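PDB 5ZIG: cellobiose 2-epimerase from Spirochaeta thermophila DSM 6192, which probably catalyses the reversible epimerization of cellobiose to 4-O-beta-D-glucopyranosyl-D-mannose. Local coordinates for residues E287-L292 / L338-T343; Q318-V323 / S383-R388. All coordinates share one frame; numbering follows the deposited sequence.

Interaction 1 of 2, residues E287-L292 / L338-T343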
loop_
_atom_site.group_PDB
_atom_site.type_symbol
_atom_site.label_atom_id
_atom_site.label_comp_id
_atom_site.label_asym_id
_atom_site.label_seq_id
_atom_site.Cartn_x
_atom_site.Cartn_y
_atom_site.Cartn_z
ATOM N N GLU A 287 18.153 -9.882 2.159
ATOM C CA GLU A 287 18.365 -8.887 3.212
ATOM C C GLU A 287 17.200 -8.849 4.198
ATOM O O GLU A 287 17.401 -8.645 5.400
ATOM C CB GLU A 287 18.549 -7.503 2.589
ATOM C CG GLU A 287 19.840 -7.307 1.841
ATOM C CD GLU A 287 20.878 -6.624 2.687
ATOM O OE1 GLU A 287 20.865 -6.841 3.919
ATOM O OE2 GLU A 287 21.693 -5.862 2.119
ATOM N N THR A 288 15.972 -9.001 3.697
ATOM C CA THR A 288 14.786 -8.912 4.544
ATOM C C THR A 288 14.634 -10.150 5.422
ATOM O O THR A 288 14.243 -10.043 6.591
ATOM C CB THR A 288 13.542 -8.721 3.672
ATOM O OG1 THR A 288 13.635 -7.477 2.972
ATOM C CG2 THR A 288 12.257 -8.752 4.514
ATOM N N ALA A 289 14.941 -11.329 4.871
ATOM C CA ALA A 289 14.831 -12.571 5.615
ATOM C C ALA A 289 15.908 -12.676 6.683
ATOM O O ALA A 289 15.692 -13.316 7.721
ATOM C CB ALA A 289 14.911 -13.759 4.653
ATOM N N ARG A 290 17.077 -12.078 6.443
ATOM C CA ARG A 290 18.098 -12.023 7.481
ATOM C C ARG A 290 17.760 -10.984 8.544
ATOM O O ARG A 290 18.049 -11.198 9.724
ATOM C CB ARG A 290 19.473 -11.738 6.864
ATOM C CG ARG A 290 20.133 -12.956 6.200
ATOM C CD ARG A 290 21.559 -12.646 5.730
ATOM N NE ARG A 290 21.622 -11.485 4.837
ATOM C CZ ARG A 290 21.797 -11.551 3.518
ATOM N NH1 ARG A 290 21.935 -12.723 2.913
ATOM N NH2 ARG A 290 21.830 -10.440 2.800
ATOM N N ALA A 291 17.138 -9.866 8.153
ATOM C CA ALA A 291 16.698 -8.888 9.143
ATOM C C ALA A 291 15.605 -9.451 10.047
ATOM O O ALA A 291 15.546 -9.102 11.226
ATOM C CB ALA A 291 16.206 -7.606 8.445
ATOM N N LEU A 292 14.729 -10.314 9.515
ATOM C CA LEU A 292 13.719 -10.944 10.359
ATOM C C LEU A 292 14.366 -11.888 11.363
ATOM O O LEU A 292 13.909 -12.011 12.510
ATOM C CB LEU A 292 12.710 -11.703 9.492
ATOM C CG LEU A 292 11.432 -12.159 10.194
ATOM C CD1 LEU A 292 10.400 -11.062 10.141
ATOM C CD2 LEU A 292 10.885 -13.433 9.555
ATOM N N LEU A 338 8.459 -19.424 3.057
ATOM C CA LEU A 338 7.174 -19.740 3.671
ATOM C C LEU A 338 7.289 -19.824 5.194
ATOM O O LEU A 338 6.368 -19.409 5.909
ATOM C CB LEU A 338 6.627 -21.050 3.101
ATOM C CG LEU A 338 6.235 -21.060 1.620
ATOM C CD1 LEU A 338 5.675 -22.409 1.186
ATOM C CD2 LEU A 338 5.244 -19.923 1.318
ATOM N N ASP A 339 8.397 -20.381 5.704
ATOM C CA ASP A 339 8.644 -20.372 7.144
ATOM C C ASP A 339 8.555 -18.951 7.686
ATOM O O ASP A 339 7.929 -18.694 8.726
ATOM C CB ASP A 339 10.029 -20.959 7.461
ATOM C CG ASP A 339 10.153 -22.451 7.124
ATOM O OD1 ASP A 339 9.139 -23.169 7.171
ATOM O OD2 ASP A 339 11.273 -22.905 6.806
ATOM N N HIS A 340 9.174 -18.020 6.968
ATOM C CA HIS A 340 9.195 -16.625 7.372
ATOM C C HIS A 340 7.785 -16.038 7.379
ATOM O O HIS A 340 7.336 -15.493 8.391
ATOM C CB HIS A 340 10.151 -15.866 6.439
ATOM C CG HIS A 340 11.597 -16.243 6.628
ATOM N ND1 HIS A 340 12.139 -16.540 7.866
ATOM C CD2 HIS A 340 12.613 -16.367 5.740
ATOM C CE1 HIS A 340 13.425 -16.817 7.730
ATOM N NE2 HIS A 340 13.739 -16.715 6.450
ATOM N N ALA A 341 7.057 -16.175 6.264
ATOM C CA ALA A 341 5.663 -15.739 6.205
ATOM C C ALA A 341 4.856 -16.282 7.383
ATOM O O ALA A 341 4.198 -15.525 8.102
ATOM C CB ALA A 341 5.022 -16.180 4.893
ATOM N N CYS A 342 4.867 -17.605 7.566
ATOM C CA CYS A 342 4.181 -18.201 8.708
ATOM C C CYS A 342 4.609 -17.536 10.013
ATOM O O CYS A 342 3.765 -17.218 10.853
ATOM C CB CYS A 342 4.434 -19.716 8.763
ATOM S SG CYS A 342 3.890 -20.699 7.293
ATOM N N THR A 343 5.914 -17.308 10.188
ATOM C CA THR A 343 6.409 -16.651 11.399
ATOM C C THR A 343 5.824 -15.256 11.552
ATOM O O THR A 343 5.392 -14.867 12.646
ATOM C CB THR A 343 7.941 -16.584 11.367
ATOM O OG1 THR A 343 8.478 -17.892 11.563
ATOM C CG2 THR A 343 8.482 -15.655 12.456
#

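Interaction 2 of 2, residues Q318-V323 / S383-R388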
loop_
_atom_site.group_PDB
_atom_site.type_symbol
_atom_site.label_atom_id
_atom_site.label_comp_id
_atom_site.label_asym_id
_atom_site.label_seq_id
_atom_site.Cartn_x
_atom_site.Cartn_y
_atom_site.Cartn_z
ATOM N N GLN A 318 4.523 -5.553 8.966
ATOM C CA GLN A 318 4.375 -6.966 9.199
ATOM C C GLN A 318 3.513 -7.537 8.107
ATOM O O GLN A 318 3.826 -8.558 7.558
ATOM C CB GLN A 318 3.810 -7.271 10.595
ATOM C CG GLN A 318 4.481 -6.563 11.722
ATOM C CD GLN A 318 5.990 -6.527 11.672
ATOM O OE1 GLN A 318 6.635 -7.501 11.518
ATOM N NE2 GLN A 318 6.539 -5.356 11.876
ATOM N N ALA A 319 2.442 -6.829 7.814
ATOM C CA ALA A 319 1.544 -7.215 6.793
ATOM C C ALA A 319 2.274 -7.349 5.476
ATOM O O ALA A 319 2.147 -8.326 4.818
ATOM C CB ALA A 319 0.431 -6.236 6.669
ATOM N N GLU A 320 3.051 -6.350 5.124
ATOM C CA GLU A 320 3.751 -6.407 3.843
ATOM C C GLU A 320 4.841 -7.462 3.848
ATOM O O GLU A 320 5.135 -8.052 2.804
ATOM C CB GLU A 320 4.352 -5.045 3.496
ATOM C CG GLU A 320 3.318 -3.976 3.237
ATOM C CD GLU A 320 2.353 -4.399 2.188
ATOM O OE1 GLU A 320 2.769 -5.181 1.301
ATOM O OE2 GLU A 320 1.184 -3.966 2.248
ATOM N N ALA A 321 5.476 -7.676 4.997
ATOM C CA ALA A 321 6.456 -8.744 5.097
ATOM C C ALA A 321 5.802 -10.098 4.854
ATOM O O ALA A 321 6.405 -10.972 4.226
ATOM C CB ALA A 321 7.149 -8.692 6.454
ATOM N N PHE A 322 4.545 -10.260 5.270
ATOM C CA PHE A 322 3.812 -11.494 4.980
ATOM C C PHE A 322 3.636 -11.701 3.469
ATOM O O PHE A 322 4.012 -12.751 2.926
ATOM C CB PHE A 322 2.457 -11.453 5.699
ATOM C CG PHE A 322 1.594 -12.626 5.436
ATOM C CD1 PHE A 322 1.995 -13.911 5.839
ATOM C CD2 PHE A 322 0.374 -12.473 4.797
ATOM C CE1 PHE A 322 1.188 -15.010 5.601
ATOM C CE2 PHE A 322 -0.437 -13.567 4.543
ATOM C CZ PHE A 322 -0.033 -14.842 4.953
ATOM N N VAL A 323 3.077 -10.707 2.764
ATOM C CA VAL A 323 2.872 -10.866 1.321
ATOM C C VAL A 323 4.204 -11.016 0.615
ATOM O O VAL A 323 4.344 -11.819 -0.315
ATOM C CB VAL A 323 2.055 -9.696 0.755
ATOM C CG1 VAL A 323 1.725 -9.955 -0.697
ATOM C CG2 VAL A 323 0.777 -9.538 1.553
ATOM N N SER A 383 -8.095 0.651 5.970
ATOM C CA SER A 383 -8.339 -0.751 5.842
ATOM C C SER A 383 -7.607 -1.501 4.729
ATOM O O SER A 383 -7.908 -2.595 4.502
ATOM C CB SER A 383 -9.817 -0.972 5.683
ATOM O OG SER A 383 -10.238 -0.605 4.449
ATOM N N TYR A 384 -6.618 -0.884 4.115
ATOM C CA TYR A 384 -5.900 -1.422 2.989
ATOM C C TYR A 384 -4.746 -2.393 3.198
ATOM O O TYR A 384 -4.780 -3.425 2.668
ATOM C CB TYR A 384 -5.542 -0.276 2.043
ATOM C CG TYR A 384 -4.272 -0.332 1.304
ATOM C CD1 TYR A 384 -4.200 -0.863 0.048
ATOM C CD2 TYR A 384 -3.178 0.228 1.822
ATOM C CE1 TYR A 384 -3.027 -0.854 -0.652
ATOM C CE2 TYR A 384 -2.020 0.274 1.140
ATOM C CZ TYR A 384 -1.934 -0.271 -0.101
ATOM O OH TYR A 384 -0.738 -0.189 -0.706
ATOM N N HIS A 385 -3.758 -2.057 3.968
ATOM C CA HIS A 385 -2.617 -2.912 4.154
ATOM C C HIS A 385 -2.995 -4.333 4.637
ATOM O O HIS A 385 -2.604 -5.305 4.045
ATOM C CB HIS A 385 -1.608 -2.238 5.069
ATOM C CG HIS A 385 -0.710 -1.233 4.405
ATOM N ND1 HIS A 385 0.314 -1.576 3.569
ATOM C CD2 HIS A 385 -0.657 0.107 4.511
ATOM C CE1 HIS A 385 0.946 -0.498 3.176
ATOM N NE2 HIS A 385 0.387 0.535 3.743
ATOM N N ASN A 386 -3.787 -4.400 5.683
ATOM C CA ASN A 386 -4.213 -5.652 6.249
ATOM C C ASN A 386 -5.245 -6.414 5.420
ATOM O O ASN A 386 -5.091 -7.581 5.284
ATOM C CB ASN A 386 -4.556 -5.560 7.754
ATOM C CG ASN A 386 -5.695 -4.615 8.077
ATOM O OD1 ASN A 386 -6.362 -4.111 7.215
ATOM N ND2 ASN A 386 -5.926 -4.414 9.364
ATOM N N SER A 387 -6.252 -5.764 4.865
ATOM C CA SER A 387 -7.178 -6.441 4.019
ATOM C C SER A 387 -6.439 -6.989 2.810
ATOM O O SER A 387 -6.695 -8.082 2.415
ATOM C CB SER A 387 -8.268 -5.583 3.494
ATOM O OG SER A 387 -9.250 -5.315 4.422
ATOM N N ARG A 388 -5.593 -6.183 2.186
ATOM C CA ARG A 388 -4.833 -6.689 1.054
ATOM C C ARG A 388 -4.041 -7.929 1.440
ATOM O O ARG A 388 -3.989 -8.902 0.679
ATOM C CB ARG A 388 -3.880 -5.625 0.516
ATOM C CG ARG A 388 -3.131 -6.078 -0.765
ATOM C CD ARG A 388 -2.454 -4.914 -1.499
ATOM N NE ARG A 388 -1.331 -4.358 -0.739
ATOM C CZ ARG A 388 -0.468 -3.446 -1.201
ATOM N NH1 ARG A 388 -0.569 -2.979 -2.443
ATOM N NH2 ARG A 388 0.501 -2.994 -0.416
HETATM O O HOH W 1 -1.140 -5.462 1.877
#

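Interaction 1 of 2, residues E287-L292 / L338-T343
The imidazole of His340 overlaps the helix surface made by Ala289 and Leu292, joining helix 275-294 to helix 336-352. In the (alpha/alpha)6 barrel of the N-acylglucosamine 2-epimerase family, these are neighbouring helices of the outer layer. Their short segments cross at 50° with axes 11.0 Å apart, a wide spacing that the His340 ring largely fills. Alanine suits the near side because its methyl lets the ring come close: CB of Ala289 lies 3.6 Å from CD2 of His340 and meets the ring obliquely. One helical turn on, the CD2 methyl of Leu292 also meets the ring obliquely, from the same side of its plane but nearer the other nitrogen, 3.8 Å from ND1 of His340. Leu292 and His340 run past one another, pointing opposite ways. His340 can reach across because its CG stands anti to the carbonyl carbon (chi1 -69°), while Leu292 holds CG anti to its own backbone N (chi1 -167°), which brings the CD2 methyl against the ring. No hydrogen bond links the segments, so carbon packing carries this small buried contact. Outside the two segments, Phe325 of helix 315-332 also meets the His340 ring, and Leu299 packs on Leu292. Thr343 adds a methyl at the edge of the contact: its CG2 lies 4.4 Å from CD2 of Leu292.

Interaction 2 of 2, residues Q318-V323 / S383-R388
Two helices of the inner layer of the (alpha/alpha)6 barrel, 315-332 and 384-402, meet here beside the barrel's central pocket, where a buried carboxylate gathers polar groups. Their axes come within 9.1 Å, a closeness allowed by Ala319, whose CB rests 4.1 Å from O of His385. Glu320 does the polar work through OE2. ND1 of His385 donates to OE2 of Glu320 at 2.9 Å and 160°, arriving on the anti side with the oxygen near the ring plane. NH2 of Arg388 forms a hydrogen-bonded salt bridge to OE2 of Glu320, also at 2.9 Å and nearly straight (167°), but comes from above the carboxylate plane, with the guanidinium and carboxylate planes steeply inclined. A bend at chi2 (-55°) turns the Glu320 carboxylate to these donors. A water completes the set, giving one proton to OE2 of Glu320 (2.8 Å) and one to O of His385 (2.6 Å), and accepting from NE of Arg388 (2.8 Å). The Tyr384 ring lies against one face of both the His385 imidazole and the Arg388 guanidinium. Beyond the segments, Trp259 NE1 holds OE1 of Glu320, while Glu199 and Glu256 form salt bridges with Arg388. Replacing Glu320 by an alanine is likely to leave the His385 imidazole freer to turn, Arg388 short of one carboxylate and Trp259 NE1 without its acceptor. Gripped by two side chains and a water, OE2 thus couples the orientations of His385 and Arg388, fixing the ring so that NE2 points away from Glu320.

Overall arrangement
Helices 315-332 and 336-352, which follow each other in the chain, connect the two contacts: the first supplies one side of interaction 2, the second one side of interaction 1. The centres of the interactions lie about 15 Å apart, and their segments touch directly where CD1 of Phe322 packs 3.5 Å from O of Ala341. The centre of interaction 1 lies about 20 Å, that of interaction 2 about 8 Å, from the centre of the chain, so the pair spans the barrel wall from outer to inner layer. A bound 1,2-ethanediol, probably from the crystallisation liquor, sits about 4 Å from the Arg388 side chain, consistent with interaction 2 bordering the sugar-binding pocket.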